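Long-range contacts in Asp/Glu-specific dipeptidyl-peptidase (Flavobacterium psychrophilum, PDB 5JXF), which is a serine-type dipeptidyl-peptidase that removes dipeptides from the N-terminus of oligopeptides, with a strict requirement for Asp or Glu at P1: residues S224-W229 with Y621-P626; W231-G236 with N677-W682. All blocks are in the same frame, centred on the assembly; numbering follows the deposited sequence.

Interaction 1 of 2, residues S224-W229 with Y621-P626; sequences SDTDNW and YEFDVP. With ARG (arginine), chain E; ASP (aspartic acid), chain F.
The backbones of Ser224 and Glu622 come nearest here, their CA atoms 5.4 Å apart, where a short, weakly bonded helical turn meets an irregular loop. In this double beta-barrel protease of the S46 family, the turn lies between two strands of the N-terminal barrel, and 621-626 lies between helices 609-615 and 627-635. Glu622 does most of the reaching: its chain is extended beyond CG, and on the way it runs past Ser224, with CG against Ser224 CB at 3.8 Å. At its end OE1 accepts a hydrogen bond from Thr226 OG1; the modelled separation of 2.4 Å is very short, so the exact length is doubtful. Thr226 crosses Glu622 at about a right angle, and its CG2, anti to the backbone N (chi1 of OG1 -62°), is left to touch the rim of the Phe623 ring, 3.7 Å from CZ. The same rim receives the carboxylate of Asp227, OD2 lying 3.5 Å from Phe623 CE1 near the ring plane, with carboxylate and ring turned 70° apart. That carboxylate also makes a salt bridge to Lys615.

The far end of 224-229 belongs to the substrate pocket. Asn228 gives its ND2 to Asn343 OD1, which fixes the amide so that OD1 can take the amino group of the bound arginine, 2.5 Å from its N. The indole of Trp229 forms a floor under that same group, with the arginine N 3.7 Å above the ring plane and over its centre.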
loop_
_atom_site.group_PDB
_atom_site.type_symbol
_atom_site.label_atom_id
_atom_site.label_comp_id
_atom_site.label_asym_id
_atom_site.label_seq_id
_atom_site.Cartn_x
_atom_site.Cartn_y
_atom_site.Cartn_z
ATOM N N SER A 224 -7.256 -4.440 -12.209
ATOM C CA SER A 224 -6.364 -4.431 -13.374
ATOM C C SER A 224 -4.897 -4.530 -12.977
ATOM O O SER A 224 -4.485 -5.464 -12.282
ATOM C CB SER A 224 -6.581 -3.163 -14.211
ATOM O OG SER A 224 -7.719 -3.270 -15.051
ATOM N N ASP A 225 -4.123 -3.530 -13.383
ATOM C CA ASP A 225 -2.694 -3.553 -13.159
ATOM C C ASP A 225 -2.282 -3.117 -11.752
ATOM O O ASP A 225 -1.214 -3.503 -11.272
ATOM C CB ASP A 225 -2.006 -2.702 -14.214
ATOM C CG ASP A 225 -2.223 -3.247 -15.618
ATOM O OD1 ASP A 225 -2.839 -4.336 -15.756
ATOM O OD2 ASP A 225 -1.776 -2.593 -16.583
ATOM N N THR A 226 -3.119 -2.339 -11.072
ATOM C CA THR A 226 -2.808 -1.986 -9.689
ATOM C C THR A 226 -2.712 -3.240 -8.823
ATOM O O THR A 226 -1.724 -3.437 -8.122
ATOM C CB THR A 226 -3.860 -1.019 -9.097
ATOM O OG1 THR A 226 -3.843 0.192 -9.859
ATOM C CG2 THR A 226 -3.546 -0.711 -7.636
ATOM N N ASP A 227 -3.714 -4.109 -8.922
ATOM C CA ASP A 227 -3.758 -5.342 -8.142
ATOM C C ASP A 227 -3.057 -6.572 -8.770
ATOM O O ASP A 227 -2.991 -7.630 -8.146
ATOM C CB ASP A 227 -5.219 -5.703 -7.861
ATOM C CG ASP A 227 -5.817 -4.860 -6.731
ATOM O OD1 ASP A 227 -5.163 -3.878 -6.353
ATOM O OD2 ASP A 227 -6.928 -5.172 -6.242
ATOM N N ASN A 228 -2.567 -6.452 -9.995
ATOM C CA ASN A 228 -1.837 -7.571 -10.619
ATOM C C ASN A 228 -0.607 -7.942 -9.794
ATOM O O ASN A 228 0.114 -7.059 -9.324
ATOM C CB ASN A 228 -1.420 -7.210 -12.036
ATOM C CG ASN A 228 -1.022 -8.443 -12.869
ATOM O OD1 ASN A 228 -1.478 -9.568 -12.616
ATOM N ND2 ASN A 228 -0.165 -8.228 -13.848
ATOM N N TRP A 229 -0.389 -9.245 -9.608
ATOM C CA TRP A 229 0.691 -9.780 -8.753
ATOM C C TRP A 229 0.579 -9.361 -7.276
ATOM O O TRP A 229 1.560 -9.414 -6.559
ATOM C CB TRP A 229 2.082 -9.370 -9.256
ATOM C CG TRP A 229 2.345 -9.692 -10.679
ATOM C CD1 TRP A 229 2.285 -8.834 -11.735
ATOM C CD2 TRP A 229 2.720 -10.964 -11.214
ATOM N NE1 TRP A 229 2.598 -9.489 -12.897
ATOM C CE2 TRP A 229 2.875 -10.798 -12.607
ATOM C CE3 TRP A 229 2.948 -12.224 -10.651
ATOM C CZ2 TRP A 229 3.226 -11.860 -13.457
ATOM C CZ3 TRP A 229 3.311 -13.281 -11.499
ATOM C CH2 TRP A 229 3.450 -13.086 -12.884
ATOM N N TYR A 621 -11.588 3.383 -13.798
ATOM C CA TYR A 621 -11.012 2.524 -14.839
ATOM C C TYR A 621 -10.783 1.087 -14.341
ATOM O O TYR A 621 -11.182 0.118 -14.995
ATOM C CB TYR A 621 -9.695 3.137 -15.333
ATOM C CG TYR A 621 -9.160 2.570 -16.635
ATOM C CD1 TYR A 621 -9.759 2.878 -17.851
ATOM C CD2 TYR A 621 -8.059 1.727 -16.643
ATOM C CE1 TYR A 621 -9.272 2.362 -19.046
ATOM C CE2 TYR A 621 -7.562 1.208 -17.826
ATOM C CZ TYR A 621 -8.170 1.526 -19.023
ATOM O OH TYR A 621 -7.671 1.001 -20.192
ATOM N N GLU A 622 -10.175 0.967 -13.162
ATOM C CA GLU A 622 -9.796 -0.325 -12.599
ATOM C C GLU A 622 -10.741 -0.842 -11.510
ATOM O O GLU A 622 -11.104 -2.014 -11.508
ATOM C CB GLU A 622 -8.375 -0.246 -12.031
ATOM C CG GLU A 622 -7.332 0.324 -13.000
ATOM C CD GLU A 622 -5.958 0.504 -12.354
ATOM O OE1 GLU A 622 -5.882 0.518 -11.106
ATOM O OE2 GLU A 622 -4.955 0.623 -13.093
ATOM N N PHE A 623 -11.142 0.016 -10.576
ATOM C CA PHE A 623 -11.863 -0.483 -9.406
ATOM C C PHE A 623 -13.355 -0.164 -9.381
ATOM O O PHE A 623 -13.969 -0.215 -8.314
ATOM C CB PHE A 623 -11.239 0.060 -8.116
ATOM C CG PHE A 623 -9.819 -0.373 -7.889
ATOM C CD1 PHE A 623 -9.534 -1.586 -7.275
ATOM C CD2 PHE A 623 -8.767 0.438 -8.274
ATOM C CE1 PHE A 623 -8.214 -1.989 -7.049
ATOM C CE2 PHE A 623 -7.442 0.047 -8.052
ATOM C CZ PHE A 623 -7.174 -1.179 -7.439
ATOM N N ASP A 624 -13.948 0.157 -10.525
ATOM C CA ASP A 624 -15.410 0.244 -10.587
ATOM C C ASP A 624 -16.001 -1.160 -10.385
ATOM O O ASP A 624 -15.343 -2.155 -10.671
ATOM C CB ASP A 624 -15.859 0.850 -11.920
ATOM C CG ASP A 624 -17.336 1.199 -11.950
ATOM O OD1 ASP A 624 -18.005 1.155 -10.890
ATOM O OD2 ASP A 624 -17.824 1.546 -13.044
ATOM N N VAL A 625 -17.219 -1.232 -9.855
ATOM C CA VAL A 625 -17.910 -2.504 -9.638
ATOM C C VAL A 625 -19.214 -2.488 -10.419
ATOM O O VAL A 625 -19.859 -1.453 -10.496
ATOM C CB VAL A 625 -18.205 -2.763 -8.132
ATOM C CG1 VAL A 625 -18.989 -4.057 -7.945
ATOM C CG2 VAL A 625 -16.919 -2.820 -7.331
ATOM N N PRO A 626 -19.586 -3.618 -11.045
ATOM C CA PRO A 626 -20.896 -3.678 -11.700
ATOM C C PRO A 626 -22.044 -3.424 -10.730
ATOM O O PRO A 626 -21.903 -3.638 -9.518
ATOM C CB PRO A 626 -20.954 -5.106 -12.239
ATOM C CG PRO A 626 -19.546 -5.478 -12.449
ATOM C CD PRO A 626 -18.777 -4.814 -11.339
HETATM N N ARG E . -0.632 -11.852 -13.238
HETATM C CA ARG E . -1.395 -12.870 -13.945
HETATM C C ARG E . -0.417 -13.907 -14.508
HETATM O O ARG E . 0.494 -13.556 -15.252
HETATM C CB ARG E . -2.244 -12.241 -15.058
HETATM C CG ARG E . -3.345 -11.293 -14.558
HETATM C CD ARG E . -4.089 -10.627 -15.718
HETATM N NE ARG E . -3.185 -9.864 -16.574
HETATM C CZ ARG E . -2.913 -8.565 -16.415
HETATM N NH1 ARG E . -3.488 -7.873 -15.432
HETATM N NH2 ARG E . -2.070 -7.951 -17.244
HETATM N N ASP F . -0.585 -15.170 -14.128
HETATM C CA ASP F . 0.348 -16.230 -14.527
HETATM C C ASP F . -0.076 -17.016 -15.755
HETATM O O ASP F . 0.031 -18.246 -15.786
HETATM C CB ASP F . 0.585 -17.199 -13.355
HETATM C CG ASP F . 1.680 -16.728 -12.406
HETATM O OD1 ASP F . 2.525 -15.921 -12.827
HETATM O OD2 ASP F . 1.709 -17.179 -11.238
#

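Interaction 2 of 2, residues W231-G236 with N677-W682; sequences WPRHTG and NFDRVW. With ASP (aspartic acid), chain F; ARG (arginine), chain E.
The Phe678 ring sets its edge over one face of the Arg233 guanidinium, where the two beta-barrels of this chymotrypsin-like fold join, beside the probable charge-relay residues His101 and Asp237. Segment 231-236 is the loop leading into strand 239-245 of the N-terminal barrel. Segment 677-682 carries the end of strand 673-680, where Phe678 and Asp679 form a classic beta bulge opposite Val699. Phe678 CE2 stands 3.4 Å above the plane of the Arg233 guanidinium, with the two flat groups 80° apart. With CG anti to the backbone N, Arg233 lays that atom at the ring's edge, 3.6 Å from Phe678 CZ; the bends at chi2 and chi3 then bring the guanidinium round to the ring. The guanidinium edge faces Asp679 in a salt bridge whose modelled atoms are too close together for the length to be trusted.

Two residues before Arg233, Trp231 packs its CB on Val681 CG1 at 3.5 Å, while CG, anti to the backbone N, carries the indole away to Asn604, whose carbonyl takes NE1.

Asp679 and Arg680 serve the bound dipeptide. Asp679 OD1 accepts the amino group of the bound arginine. With a serine in place of Arg680, the carboxylate of the bound aspartate would probably be left without its opposite charge, consistent with the role of Arg680 in P1 specificity. In the deposited model that carboxylate is gripped twice, OD2 by Arg680 NE at 2.8 Å (156°) and OD1 by Arg680 NH2 at 2.8 Å (157°).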
loop_
_atom_site.group_PDB
_atom_site.type_symbol
_atom_site.label_atom_id
_atom_site.label_comp_id
_atom_site.label_asym_id
_atom_site.label_seq_id
_atom_site.Cartn_x
_atom_site.Cartn_y
_atom_site.Cartn_z
ATOM N N TRP A 231 -1.370 -9.549 -3.400
ATOM C CA TRP A 231 -2.275 -10.020 -2.361
ATOM C C TRP A 231 -2.368 -8.927 -1.259
ATOM O O TRP A 231 -1.369 -8.271 -0.965
ATOM C CB TRP A 231 -1.771 -11.323 -1.750
ATOM C CG TRP A 231 -2.677 -11.855 -0.684
ATOM C CD1 TRP A 231 -2.492 -11.789 0.668
ATOM C CD2 TRP A 231 -3.912 -12.540 -0.889
ATOM N NE1 TRP A 231 -3.544 -12.387 1.318
ATOM C CE2 TRP A 231 -4.432 -12.852 0.384
ATOM C CE3 TRP A 231 -4.629 -12.922 -2.026
ATOM C CZ2 TRP A 231 -5.643 -13.506 0.550
ATOM C CZ3 TRP A 231 -5.832 -13.567 -1.857
ATOM C CH2 TRP A 231 -6.326 -13.859 -0.580
ATOM N N PRO A 232 -3.549 -8.719 -0.650
ATOM C CA PRO A 232 -4.897 -9.264 -0.863
ATOM C C PRO A 232 -5.455 -8.957 -2.251
ATOM O O PRO A 232 -5.160 -7.922 -2.857
ATOM C CB PRO A 232 -5.727 -8.577 0.218
ATOM C CG PRO A 232 -4.732 -8.250 1.293
ATOM C CD PRO A 232 -3.495 -7.873 0.562
ATOM N N ARG A 233 -6.228 -9.899 -2.769
ATOM C CA ARG A 233 -6.797 -9.780 -4.097
ATOM C C ARG A 233 -8.264 -10.167 -4.025
ATOM O O ARG A 233 -8.636 -11.107 -3.321
ATOM C CB ARG A 233 -6.055 -10.685 -5.105
ATOM C CG ARG A 233 -6.669 -10.692 -6.513
ATOM C CD ARG A 233 -5.985 -9.658 -7.419
ATOM N NE ARG A 233 -4.624 -10.093 -7.544
ATOM C CZ ARG A 233 -4.017 -10.445 -8.662
ATOM N NH1 ARG A 233 -4.606 -10.354 -9.846
ATOM N NH2 ARG A 233 -2.777 -10.840 -8.563
ATOM N N HIS A 234 -9.093 -9.459 -4.781
ATOM C CA HIS A 234 -10.519 -9.713 -4.773
ATOM C C HIS A 234 -11.064 -9.854 -6.185
ATOM O O HIS A 234 -12.142 -9.338 -6.486
ATOM C CB HIS A 234 -11.239 -8.581 -4.027
ATOM C CG HIS A 234 -10.650 -8.290 -2.685
ATOM N ND1 HIS A 234 -9.423 -7.694 -2.531
ATOM C CD2 HIS A 234 -11.109 -8.542 -1.436
ATOM C CE1 HIS A 234 -9.150 -7.573 -1.243
ATOM N NE2 HIS A 234 -10.158 -8.079 -0.556
ATOM N N THR A 235 -10.330 -10.592 -7.028
ATOM C CA THR A 235 -10.634 -10.737 -8.457
ATOM C C THR A 235 -11.286 -12.070 -8.820
ATOM O O THR A 235 -10.732 -13.136 -8.537
ATOM C CB THR A 235 -9.354 -10.605 -9.299
ATOM O OG1 THR A 235 -8.669 -9.388 -8.963
ATOM C CG2 THR A 235 -9.689 -10.618 -10.782
ATOM N N GLY A 236 -12.452 -12.016 -9.463
ATOM C CA GLY A 236 -13.107 -13.224 -9.945
ATOM C C GLY A 236 -12.550 -13.651 -11.294
ATOM O O GLY A 236 -13.229 -13.575 -12.314
ATOM N N ASN A 677 -6.443 -21.405 -9.786
ATOM C CA ASN A 677 -5.199 -20.648 -9.712
ATOM C C ASN A 677 -5.129 -19.544 -10.743
ATOM O O ASN A 677 -5.605 -19.716 -11.862
ATOM C CB ASN A 677 -4.003 -21.569 -9.873
ATOM C CG ASN A 677 -2.696 -20.855 -9.697
ATOM O OD1 ASN A 677 -2.327 -20.499 -8.576
ATOM N ND2 ASN A 677 -1.969 -20.646 -10.803
ATOM N N PHE A 678 -4.553 -18.397 -10.373
ATOM C CA PHE A 678 -4.467 -17.319 -11.354
ATOM C C PHE A 678 -3.359 -16.294 -11.169
ATOM O O PHE A 678 -3.145 -15.475 -12.062
ATOM C CB PHE A 678 -5.814 -16.602 -11.457
ATOM C CG PHE A 678 -6.116 -15.646 -10.318
ATOM C CD1 PHE A 678 -6.654 -16.111 -9.121
ATOM C CD2 PHE A 678 -5.940 -14.273 -10.479
ATOM C CE1 PHE A 678 -6.987 -15.223 -8.086
ATOM C CE2 PHE A 678 -6.260 -13.365 -9.443
ATOM C CZ PHE A 678 -6.785 -13.840 -8.249
ATOM N N ASP A 679 -2.612 -16.352 -10.069
ATOM C CA ASP A 679 -1.517 -15.414 -9.904
ATOM C C ASP A 679 -0.553 -15.850 -8.823
ATOM O O ASP A 679 -0.742 -16.895 -8.208
ATOM C CB ASP A 679 -2.059 -14.016 -9.552
ATOM C CG ASP A 679 -1.252 -12.898 -10.199
ATOM O OD1 ASP A 679 -0.135 -13.169 -10.685
ATOM O OD2 ASP A 679 -1.732 -11.745 -10.219
ATOM N N ARG A 680 0.466 -15.023 -8.589
ATOM C CA ARG A 680 1.352 -15.147 -7.435
ATOM C C ARG A 680 1.361 -13.827 -6.692
ATOM O O ARG A 680 1.087 -12.787 -7.289
ATOM C CB ARG A 680 2.779 -15.486 -7.849
ATOM C CG ARG A 680 3.014 -16.927 -8.303
ATOM C CD ARG A 680 4.380 -17.016 -8.891
ATOM N NE ARG A 680 4.343 -16.669 -10.306
ATOM C CZ ARG A 680 5.419 -16.432 -11.045
ATOM N NH1 ARG A 680 6.616 -16.463 -10.480
ATOM N NH2 ARG A 680 5.294 -16.152 -12.341
ATOM N N VAL A 681 1.710 -13.856 -5.414
ATOM C CA VAL A 681 1.766 -12.619 -4.630
ATOM C C VAL A 681 3.052 -11.845 -4.931
ATOM O O VAL A 681 4.050 -12.421 -5.389
ATOM C CB VAL A 681 1.665 -12.894 -3.108
ATOM C CG1 VAL A 681 0.470 -13.762 -2.818
ATOM C CG2 VAL A 681 2.925 -13.553 -2.578
ATOM N N TRP A 682 3.029 -10.539 -4.644
ATOM C CA TRP A 682 4.128 -9.627 -5.005
ATOM C C TRP A 682 5.490 -10.119 -4.563
ATOM O O TRP A 682 6.444 -10.132 -5.337
ATOM C CB TRP A 682 3.879 -8.235 -4.420
ATOM C CG TRP A 682 4.873 -7.215 -4.860
ATOM C CD1 TRP A 682 5.718 -6.488 -4.062
ATOM C CD2 TRP A 682 5.132 -6.798 -6.206
ATOM N NE1 TRP A 682 6.486 -5.653 -4.832
ATOM C CE2 TRP A 682 6.146 -5.817 -6.151
ATOM C CE3 TRP A 682 4.598 -7.154 -7.454
ATOM C CZ2 TRP A 682 6.644 -5.187 -7.297
ATOM C CZ3 TRP A 682 5.100 -6.530 -8.593
ATOM C CH2 TRP A 682 6.105 -5.556 -8.506
HETATM N N ASP F . -0.585 -15.170 -14.128
HETATM C CA ASP F . 0.348 -16.230 -14.527
HETATM C C ASP F . -0.076 -17.016 -15.755
HETATM O O ASP F . 0.031 -18.246 -15.786
HETATM C CB ASP F . 0.585 -17.199 -13.355
HETATM C CG ASP F . 1.680 -16.728 -12.406
HETATM O OD1 ASP F . 2.525 -15.921 -12.827
HETATM O OD2 ASP F . 1.709 -17.179 -11.238
HETATM N N ARG E . -0.632 -11.852 -13.238
HETATM C CA ARG E . -1.395 -12.870 -13.945
HETATM C C ARG E . -0.417 -13.907 -14.508
HETATM O O ARG E . 0.494 -13.556 -15.252
HETATM C CB ARG E . -2.244 -12.241 -15.058
HETATM C CG ARG E . -3.345 -11.293 -14.558
HETATM C CD ARG E . -4.089 -10.627 -15.718
HETATM N NE ARG E . -3.185 -9.864 -16.574
HETATM C CZ ARG E . -2.913 -8.565 -16.415
HETATM N NH1 ARG E . -3.488 -7.873 -15.432
HETATM N NH2 ARG E . -2.070 -7.951 -17.244
#

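In the fold
Following the chain from the N terminus, 224-229 and 231-236 come almost back to back between strands 197-214 and 239-245 of the first barrel. The chain then passes through strand 279-284 and a long run of helices before returning to the second barrel. Interaction 1 closes its loop at 621-626 and interaction 2 at 677-682, so the two loops cross rather than nest. Both tie the N-terminal barrel to the C-terminal part of the chain, interaction 1 near the surface and interaction 2 in the buried interior. Their centres are 12 Å apart, both touch the bound arginine and aspartate, and Trp229 N probably donates a hydrogen bond to Asp679 OD2.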